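Local coordinates for protein putrescine aminotransferase (Halomonas elongata DSM 2581, PDB 6GWI) that probably transfers amino groups from amines such as putrescine to carbonyl acceptors, with pyridoxal-5'-phosphate as its cofactor, at residues B[48-53]-B[432-437]; B[369-374]-B[378-383]; B[399-404]-B[417-422]. All blocks are in the same frame, centred on the assembly; numbering follows the deposited sequence.

All three contacts lie in the region where N-terminal and C-terminal parts of the chain meet, consistent with the small domain of class-III aminotransferases. Contact 1 spans almost the whole chain, joining strand 48-50 to helix 429-450; contacts 2 and 3 follow one another within that span. Contacts 2 and 3, with centres about 11 Å apart, share one antiparallel sheet in which strands 376-381 and 418-421 are neighbours, tied by the backbone hydrogen bond Leu379 N to Met419 O. Contact 1, its centre about 13 Å from that of contact 3, joins on through another, between Ser422 N and Gly52 O. The N-terminal strand is thereby attached to the C-terminal sheet and to the last modelled helix.

Contact 1 of 3, residues B[48-53]-B[432-437]; sequences RILDGM and IDELVE
The side chains of Glu434 and Leu50 lie alongside each other, one coming from helix 429-450 and the other from strand 48-50, and a single methyl, Leu50 CD1, makes nearly all of the contact. Glu434 CB and CG each lie 4.1 Å from Leu50 CD1. The carboxylate carbon CD of Glu434 follows at 3.9 Å from that methyl, and Glu434 OE1 comes closest to Leu50 CD1, at 3.6 Å. The glutamate can run beside the methyl over this whole length because CG is anti to the backbone N and the chain stays extended beyond it (chi2 -172°). Beyond the methyl, OE1 is hydrogen-bonded to Tyr40 OH on the adjoining strand 40-43. On the next residue of the helix, Leu50 CD1 lies 3.8 Å from Leu435 N and also packs against Leu435 CB.

Leucine suits position 50, reaching from strand to helix with a purely apolar tip. Gly52 presents its bare CA to Leu435 CD1 at 4.4 Å, where a side chain would point at the helix. Here the chain turns toward helix 54-57: Asp51 OD1 caps Met53 N at 3.1 Å, while OD2 takes Gly55 N and Tyr63 OH. No hydrogen bond crosses between the segments, so strand and helix are joined by van der Waals packing; the methyl lies along Glu434 CB and CG and also against OE1, whose polarity is met by Tyr40 rather than by Leu50.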
loop_
_atom_site.group_PDB
_atom_site.type_symbol
_atom_site.label_atom_id
_atom_site.label_comp_id
_atom_site.label_asym_id
_atom_site.label_seq_id
_atom_site.Cartn_x
_atom_site.Cartn_y
_atom_site.Cartn_z
ATOM N N ARG B 48 -1.550 -23.379 21.493
ATOM C CA ARG B 48 -1.952 -23.673 20.123
ATOM C C ARG B 48 -3.400 -23.234 19.945
ATOM O O ARG B 48 -4.266 -23.607 20.745
ATOM C CB ARG B 48 -1.792 -25.163 19.819
ATOM C CG ARG B 48 -1.865 -25.498 18.338
ATOM C CD ARG B 48 -1.538 -26.967 18.063
ATOM N NE ARG B 48 -2.728 -27.813 18.007
ATOM C CZ ARG B 48 -3.036 -28.617 16.988
ATOM N NH1 ARG B 48 -2.237 -28.718 15.931
ATOM N NH2 ARG B 48 -4.147 -29.338 17.034
ATOM N N ILE B 49 -3.660 -22.444 18.905
ATOM C CA ILE B 49 -4.975 -21.858 18.678
ATOM C C ILE B 49 -5.424 -22.170 17.258
ATOM O O ILE B 49 -4.665 -21.968 16.304
ATOM C CB ILE B 49 -4.962 -20.334 18.910
ATOM C CG1 ILE B 49 -4.433 -20.002 20.307
ATOM C CG2 ILE B 49 -6.349 -19.754 18.734
ATOM C CD1 ILE B 49 -3.061 -19.364 20.301
ATOM N N LEU B 50 -6.661 -22.645 17.115
ATOM C CA LEU B 50 -7.252 -22.847 15.796
ATOM C C LEU B 50 -7.591 -21.491 15.180
ATOM O O LEU B 50 -8.446 -20.766 15.700
ATOM C CB LEU B 50 -8.496 -23.726 15.910
ATOM C CG LEU B 50 -9.005 -24.449 14.659
ATOM C CD1 LEU B 50 -10.160 -25.386 15.021
ATOM C CD2 LEU B 50 -9.450 -23.479 13.574
ATOM N N ASP B 51 -6.926 -21.146 14.076
ATOM C CA ASP B 51 -7.084 -19.829 13.452
ATOM C C ASP B 51 -8.326 -19.838 12.569
ATOM O O ASP B 51 -8.262 -20.084 11.364
ATOM C CB ASP B 51 -5.844 -19.454 12.647
ATOM C CG ASP B 51 -5.898 -18.025 12.113
ATOM O OD1 ASP B 51 -6.874 -17.306 12.411
ATOM O OD2 ASP B 51 -4.965 -17.621 11.388
ATOM N N GLY B 52 -9.474 -19.554 13.181
ATOM C CA GLY B 52 -10.722 -19.460 12.453
ATOM C C GLY B 52 -10.859 -18.260 11.539
ATOM O O GLY B 52 -11.877 -18.152 10.848
ATOM N N MET B 53 -9.873 -17.358 11.508
ATOM C CA MET B 53 -9.906 -16.193 10.632
ATOM C C MET B 53 -8.834 -16.230 9.546
ATOM O O MET B 53 -8.683 -15.250 8.807
ATOM C CB MET B 53 -9.751 -14.904 11.446
ATOM C CG MET B 53 -10.962 -14.513 12.275
ATOM S SD MET B 53 -12.449 -14.188 11.298
ATOM C CE MET B 53 -11.936 -12.774 10.320
ATOM N N ILE B 432 -13.091 -28.476 11.270
ATOM C CA ILE B 432 -14.354 -27.747 11.375
ATOM C C ILE B 432 -15.132 -28.214 12.599
ATOM O O ILE B 432 -15.738 -27.405 13.313
ATOM C CB ILE B 432 -15.186 -27.900 10.087
ATOM C CG1 ILE B 432 -14.587 -27.042 8.969
ATOM C CG2 ILE B 432 -16.648 -27.515 10.340
ATOM C CD1 ILE B 432 -15.167 -27.322 7.595
ATOM N N ASP B 433 -15.146 -29.528 12.846
ATOM C CA ASP B 433 -15.791 -30.058 14.043
ATOM C C ASP B 433 -15.222 -29.416 15.302
ATOM O O ASP B 433 -15.971 -28.986 16.188
ATOM C CB ASP B 433 -15.618 -31.577 14.106
ATOM C CG ASP B 433 -16.467 -32.306 13.087
ATOM O OD1 ASP B 433 -17.477 -31.733 12.626
ATOM O OD2 ASP B 433 -16.120 -33.455 12.743
ATOM N N GLU B 434 -13.892 -29.370 15.412
ATOM C CA GLU B 434 -13.266 -28.753 16.575
ATOM C C GLU B 434 -13.679 -27.293 16.706
ATOM O O GLU B 434 -13.948 -26.812 17.813
ATOM C CB GLU B 434 -11.743 -28.871 16.472
ATOM C CG GLU B 434 -10.987 -28.343 17.686
ATOM C CD GLU B 434 -9.485 -28.287 17.468
ATOM O OE1 GLU B 434 -9.039 -28.555 16.335
ATOM O OE2 GLU B 434 -8.751 -27.978 18.431
ATOM N N LEU B 435 -13.747 -26.574 15.582
ATOM C CA LEU B 435 -14.122 -25.164 15.609
ATOM C C LEU B 435 -15.490 -24.959 16.246
ATOM O O LEU B 435 -15.648 -24.138 17.157
ATOM C CB LEU B 435 -14.100 -24.604 14.183
ATOM C CG LEU B 435 -14.325 -23.105 13.983
ATOM C CD1 LEU B 435 -13.705 -22.668 12.659
ATOM C CD2 LEU B 435 -15.800 -22.728 14.017
ATOM N N VAL B 436 -16.499 -25.692 15.771
ATOM C CA VAL B 436 -17.855 -25.508 16.280
ATOM C C VAL B 436 -17.939 -25.908 17.750
ATOM O O VAL B 436 -18.610 -25.242 18.548
ATOM C CB VAL B 436 -18.854 -26.295 15.411
ATOM C CG1 VAL B 436 -20.254 -26.230 16.004
ATOM C CG2 VAL B 436 -18.844 -25.753 13.984
ATOM N N GLU B 437 -17.274 -27.001 18.130
ATOM C CA GLU B 437 -17.267 -27.415 19.530
ATOM C C GLU B 437 -16.667 -26.330 20.419
ATOM O O GLU B 437 -17.217 -26.001 21.475
ATOM C CB GLU B 437 -16.495 -28.726 19.688
ATOM C CG GLU B 437 -17.128 -29.910 18.973
ATOM C CD GLU B 437 -16.203 -31.110 18.895
ATOM O OE1 GLU B 437 -15.178 -31.120 19.608
ATOM O OE2 GLU B 437 -16.502 -32.042 18.120
#

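Contact 2 of 3, residues B[369-374]-B[378-383]; sequences EARSLG and ALELVA
The guanidinium of Arg371 has the methyl of Ala378 over one face, CB standing 3.4 Å above the plane, while Glu369 OE1 and Glu380 OE2 lie at its edge. This three-residue salt-bridge network decorates one side of a beta hairpin, strands 367-373 and 376-381, in the antiparallel C-terminal sheet. Arg371 NH1 and NH2 converge on a single oxygen, Glu380 OE2, at 2.8 Å and, more bent, 3.2 Å. The guanidinium and the Glu380 carboxylate are turned 44° apart, and both nitrogens reach OE2 from one carboxylate face. Arg371 NH1 also donates to Glu369 OE1 at 2.8 Å. Tyr184 OH also bonds to Glu380 OE2, and Arg390 and Thr418 hold OE1. Arginine suits this place because NH1 serves both carboxylates, while NE and NH2 also bond to the backbone oxygens of Ala231 and Gly230, and its charge probably eases the two glutamates' closeness. Alanine at 378 is small enough to lie against the guanidinium face.

On the other side, Ala370 and Leu379 form a non-hydrogen-bonded pair packed near Trp358 of helix 342-359. Arg371 and Ala378 form a hydrogen-bonded pair: Arg371 N to Ala378 O is 3.0 Å and Ala378 N to Arg371 O 2.8 Å.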
loop_
_atom_site.group_PDB
_atom_site.type_symbol
_atom_site.label_atom_id
_atom_site.label_comp_id
_atom_site.label_asym_id
_atom_site.label_seq_id
_atom_site.Cartn_x
_atom_site.Cartn_y
_atom_site.Cartn_z
ATOM N N GLU B 369 -29.194 -15.998 15.422
ATOM C CA GLU B 369 -29.107 -16.343 14.011
ATOM C C GLU B 369 -27.735 -16.942 13.737
ATOM O O GLU B 369 -26.739 -16.521 14.331
ATOM C CB GLU B 369 -29.339 -15.123 13.113
ATOM C CG GLU B 369 -29.432 -15.466 11.631
ATOM C CD GLU B 369 -29.454 -14.241 10.743
ATOM O OE1 GLU B 369 -28.368 -13.700 10.452
ATOM O OE2 GLU B 369 -30.557 -13.815 10.340
ATOM N N ALA B 370 -27.697 -17.926 12.842
ATOM C CA ALA B 370 -26.455 -18.483 12.322
ATOM C C ALA B 370 -26.531 -18.482 10.804
ATOM O O ALA B 370 -27.522 -18.945 10.231
ATOM C CB ALA B 370 -26.213 -19.904 12.842
ATOM N N ARG B 371 -25.498 -17.946 10.155
ATOM C CA ARG B 371 -25.470 -17.850 8.703
ATOM C C ARG B 371 -24.072 -18.162 8.193
ATOM O O ARG B 371 -23.072 -17.857 8.848
ATOM C CB ARG B 371 -25.898 -16.453 8.224
ATOM C CG ARG B 371 -25.032 -15.319 8.759
ATOM C CD ARG B 371 -25.401 -13.989 8.119
ATOM N NE ARG B 371 -24.554 -12.903 8.602
ATOM C CZ ARG B 371 -24.812 -12.162 9.676
ATOM N NH1 ARG B 371 -25.908 -12.375 10.393
ATOM N NH2 ARG B 371 -23.970 -11.199 10.032
ATOM N N SER B 372 -24.006 -18.763 7.010
ATOM C CA SER B 372 -22.721 -19.053 6.400
ATOM C C SER B 372 -22.895 -19.133 4.894
ATOM O O SER B 372 -23.990 -19.381 4.383
ATOM C CB SER B 372 -22.113 -20.354 6.942
ATOM O OG SER B 372 -22.857 -21.488 6.531
ATOM N N LEU B 373 -21.793 -18.904 4.187
ATOM C CA LEU B 373 -21.730 -19.058 2.740
ATOM C C LEU B 373 -20.291 -19.416 2.408
ATOM O O LEU B 373 -19.371 -18.696 2.808
ATOM C CB LEU B 373 -22.162 -17.781 2.017
ATOM C CG LEU B 373 -22.068 -17.803 0.489
ATOM C CD1 LEU B 373 -22.890 -18.944 -0.100
ATOM C CD2 LEU B 373 -22.509 -16.471 -0.097
ATOM N N GLY B 374 -20.096 -20.514 1.686
ATOM C CA GLY B 374 -18.745 -21.021 1.529
ATOM C C GLY B 374 -18.126 -21.238 2.894
ATOM O O GLY B 374 -18.709 -21.896 3.763
ATOM N N ALA B 378 -21.195 -16.474 10.380
ATOM C CA ALA B 378 -21.456 -15.498 11.427
ATOM C C ALA B 378 -22.538 -16.012 12.364
ATOM O O ALA B 378 -23.414 -16.785 11.967
ATOM C CB ALA B 378 -21.876 -14.146 10.837
ATOM N N LEU B 379 -22.458 -15.570 13.619
ATOM C CA LEU B 379 -23.499 -15.783 14.614
ATOM C C LEU B 379 -23.967 -14.438 15.154
ATOM O O LEU B 379 -23.166 -13.510 15.313
ATOM C CB LEU B 379 -23.010 -16.631 15.792
ATOM C CG LEU B 379 -22.349 -17.980 15.521
ATOM C CD1 LEU B 379 -21.756 -18.521 16.813
ATOM C CD2 LEU B 379 -23.339 -18.971 14.924
ATOM N N GLU B 380 -25.263 -14.339 15.440
ATOM C CA GLU B 380 -25.853 -13.150 16.047
ATOM C C GLU B 380 -26.191 -13.496 17.492
ATOM O O GLU B 380 -27.053 -14.344 17.747
ATOM C CB GLU B 380 -27.095 -12.696 15.284
ATOM C CG GLU B 380 -26.854 -12.314 13.828
ATOM C CD GLU B 380 -26.053 -11.034 13.671
ATOM O OE1 GLU B 380 -25.605 -10.471 14.691
ATOM O OE2 GLU B 380 -25.876 -10.583 12.521
ATOM N N LEU B 381 -25.513 -12.847 18.435
ATOM C CA LEU B 381 -25.785 -13.063 19.849
ATOM C C LEU B 381 -26.951 -12.183 20.284
ATOM O O LEU B 381 -26.986 -10.987 19.975
ATOM C CB LEU B 381 -24.541 -12.764 20.682
ATOM C CG LEU B 381 -23.262 -13.512 20.287
ATOM C CD1 LEU B 381 -22.151 -13.232 21.292
ATOM C CD2 LEU B 381 -23.499 -15.010 20.154
ATOM N N VAL B 382 -27.912 -12.780 20.991
ATOM C CA VAL B 382 -29.081 -12.065 21.487
ATOM C C VAL B 382 -29.327 -12.453 22.938
ATOM O O VAL B 382 -28.972 -13.551 23.377
ATOM C CB VAL B 382 -30.347 -12.350 20.645
ATOM C CG1 VAL B 382 -30.125 -11.969 19.188
ATOM C CG2 VAL B 382 -30.764 -13.813 20.778
ATOM N N ALA B 383 -29.945 -11.535 23.683
ATOM C CA ALA B 383 -30.375 -11.814 25.047
ATOM C C ALA B 383 -31.751 -12.468 25.100
ATOM O O ALA B 383 -32.028 -13.236 26.029
ATOM C CB ALA B 383 -30.391 -10.518 25.864
#

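Contact 3 of 3, residues B[399-404]-B[417-422]; sequences NLCRDL and DTMIIS
Bends at chi2 (-53°) and chi3 (-62°) curl the chain of Met419, whose CG stands anti to the carbonyl carbon (chi1 -49°), so that its CE methyl is set against Cys401 and Arg402. The contact is a helix-on-sheet packing: helix 397-407 lies over the antiparallel sheet of the C-terminal region, and Met419 is the side chain that reaches from strand 418-421 to the helix. Met419 SD faces Cys401 CB at 3.8 Å, and CE lies equally near Cys401 SG. Methionine suits the place because its flexible, unbranched chain can fold to fit a helix surface, while cysteine is small and apolar enough to sit between Met419, Leu381 of the neighbouring strand and Leu443 of helix 429-450.

Of its side chain Arg402 brings only CB near the methyl, 4.0 Å from Met419 CE, before bending away. Arg402 NE and NH2 both donate to Asp403 OD1, at 3.0 Å and 3.2 Å, within the helix, and Asn399 CB lies over one guanidinium face. Arg402 also packs on Lys87 of the second subunit. An alanine in place of Arg402 keeps the CB beside the methyl but would probably leave the Asp403 carboxylate freer to turn and without its close charge partner, with the long, weak ion pair to Arg31 remaining. The closest approach between the segments is to the helix backbone itself, Met419 CE lying 3.5 Å from Arg402 N.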
loop_
_atom_site.group_PDB
_atom_site.type_symbol
_atom_site.label_atom_id
_atom_site.label_comp_id
_atom_site.label_asym_id
_atom_site.label_seq_id
_atom_site.Cartn_x
_atom_site.Cartn_y
_atom_site.Cartn_z
ATOM N N ASN B 399 -17.450 -9.137 22.360
ATOM C CA ASN B 399 -16.051 -9.128 22.777
ATOM C C ASN B 399 -15.786 -10.191 23.835
ATOM O O ASN B 399 -14.718 -10.815 23.846
ATOM C CB ASN B 399 -15.663 -7.747 23.302
ATOM C CG ASN B 399 -15.701 -6.683 22.228
ATOM O OD1 ASN B 399 -15.756 -6.988 21.036
ATOM N ND2 ASN B 399 -15.660 -5.425 22.643
ATOM N N LEU B 400 -16.737 -10.396 24.751
ATOM C CA LEU B 400 -16.581 -11.440 25.757
ATOM C C LEU B 400 -16.523 -12.816 25.108
ATOM O O LEU B 400 -15.655 -13.633 25.433
ATOM C CB LEU B 400 -17.724 -11.372 26.771
ATOM C CG LEU B 400 -17.706 -12.454 27.853
ATOM C CD1 LEU B 400 -16.405 -12.424 28.647
ATOM C CD2 LEU B 400 -18.900 -12.284 28.783
ATOM N N CYS B 401 -17.453 -13.095 24.191
ATOM C CA CYS B 401 -17.412 -14.359 23.465
ATOM C C CYS B 401 -16.102 -14.510 22.703
ATOM O O CYS B 401 -15.514 -15.597 22.676
ATOM C CB CYS B 401 -18.599 -14.454 22.507
ATOM S SG CYS B 401 -18.768 -16.067 21.718
ATOM N N ARG B 402 -15.632 -13.427 22.076
ATOM C CA ARG B 402 -14.371 -13.459 21.342
ATOM C C ARG B 402 -13.205 -13.835 22.249
ATOM O O ARG B 402 -12.365 -14.667 21.888
ATOM C CB ARG B 402 -14.122 -12.095 20.697
ATOM C CG ARG B 402 -12.760 -11.930 20.038
ATOM C CD ARG B 402 -12.448 -10.457 19.850
ATOM N NE ARG B 402 -12.181 -9.814 21.133
ATOM C CZ ARG B 402 -12.202 -8.502 21.335
ATOM N NH1 ARG B 402 -12.487 -7.678 20.335
ATOM N NH2 ARG B 402 -11.942 -8.017 22.541
ATOM N N ASP B 403 -13.107 -13.190 23.414
ATOM C CA ASP B 403 -11.997 -13.470 24.320
ATOM C C ASP B 403 -12.104 -14.874 24.900
ATOM O O ASP B 403 -11.087 -15.542 25.120
ATOM C CB ASP B 403 -11.955 -12.425 25.435
ATOM C CG ASP B 403 -11.746 -11.019 24.907
ATOM O OD1 ASP B 403 -11.247 -10.877 23.774
ATOM O OD2 ASP B 403 -12.074 -10.056 25.627
ATOM N N LEU B 404 -13.327 -15.334 25.169
ATOM C CA LEU B 404 -13.509 -16.693 25.662
ATOM C C LEU B 404 -13.186 -17.727 24.590
ATOM O O LEU B 404 -12.717 -18.823 24.914
ATOM C CB LEU B 404 -14.935 -16.882 26.176
ATOM C CG LEU B 404 -15.247 -16.206 27.513
ATOM C CD1 LEU B 404 -16.730 -16.334 27.836
ATOM C CD2 LEU B 404 -14.403 -16.789 28.644
ATOM N N ASP B 417 -21.920 -7.386 18.457
ATOM C CA ASP B 417 -22.408 -8.656 18.978
ATOM C C ASP B 417 -22.584 -9.702 17.880
ATOM O O ASP B 417 -23.394 -10.625 18.018
ATOM C CB ASP B 417 -23.722 -8.442 19.731
ATOM C CG ASP B 417 -23.519 -7.810 21.102
ATOM O OD1 ASP B 417 -22.357 -7.680 21.542
ATOM O OD2 ASP B 417 -24.527 -7.442 21.742
ATOM N N THR B 418 -21.838 -9.567 16.786
ATOM C CA THR B 418 -21.800 -10.548 15.708
ATOM C C THR B 418 -20.456 -11.268 15.747
ATOM O O THR B 418 -19.406 -10.622 15.685
ATOM C CB THR B 418 -22.002 -9.880 14.347
ATOM O OG1 THR B 418 -23.218 -9.122 14.360
ATOM C CG2 THR B 418 -22.056 -10.922 13.232
ATOM N N MET B 419 -20.490 -12.591 15.859
ATOM C CA MET B 419 -19.286 -13.406 15.766
ATOM C C MET B 419 -19.067 -13.801 14.310
ATOM O O MET B 419 -20.030 -14.036 13.578
ATOM C CB MET B 419 -19.410 -14.655 16.640
ATOM C CG MET B 419 -19.870 -14.383 18.071
ATOM S SD MET B 419 -18.894 -13.140 18.943
ATOM C CE MET B 419 -17.279 -13.914 18.972
ATOM N N ILE B 420 -17.802 -13.850 13.884
ATOM C CA ILE B 420 -17.469 -14.128 12.491
ATOM C C ILE B 420 -16.309 -15.113 12.419
ATOM O O ILE B 420 -15.406 -15.102 13.261
ATOM C CB ILE B 420 -17.123 -12.833 11.711
ATOM C CG1 ILE B 420 -15.929 -12.121 12.354
ATOM C CG2 ILE B 420 -18.334 -11.907 11.646
ATOM C CD1 ILE B 420 -15.417 -10.936 11.561
ATOM N N ILE B 421 -16.335 -15.965 11.392
ATOM C CA ILE B 421 -15.236 -16.877 11.106
ATOM C C ILE B 421 -14.940 -16.828 9.613
ATOM O O ILE B 421 -15.817 -16.540 8.793
ATOM C CB ILE B 421 -15.536 -18.331 11.542
ATOM C CG1 ILE B 421 -16.813 -18.850 10.878
ATOM C CG2 ILE B 421 -15.647 -18.415 13.057
ATOM C CD1 ILE B 421 -16.938 -20.355 10.910
ATOM N N SER B 422 -13.689 -17.120 9.267
ATOM C CA SER B 422 -13.210 -17.151 7.890
ATOM C C SER B 422 -11.982 -18.055 7.844
ATOM O O SER B 422 -10.862 -17.570 7.634
ATOM C CB SER B 422 -12.879 -15.742 7.396
ATOM O OG SER B 422 -12.312 -15.768 6.097
#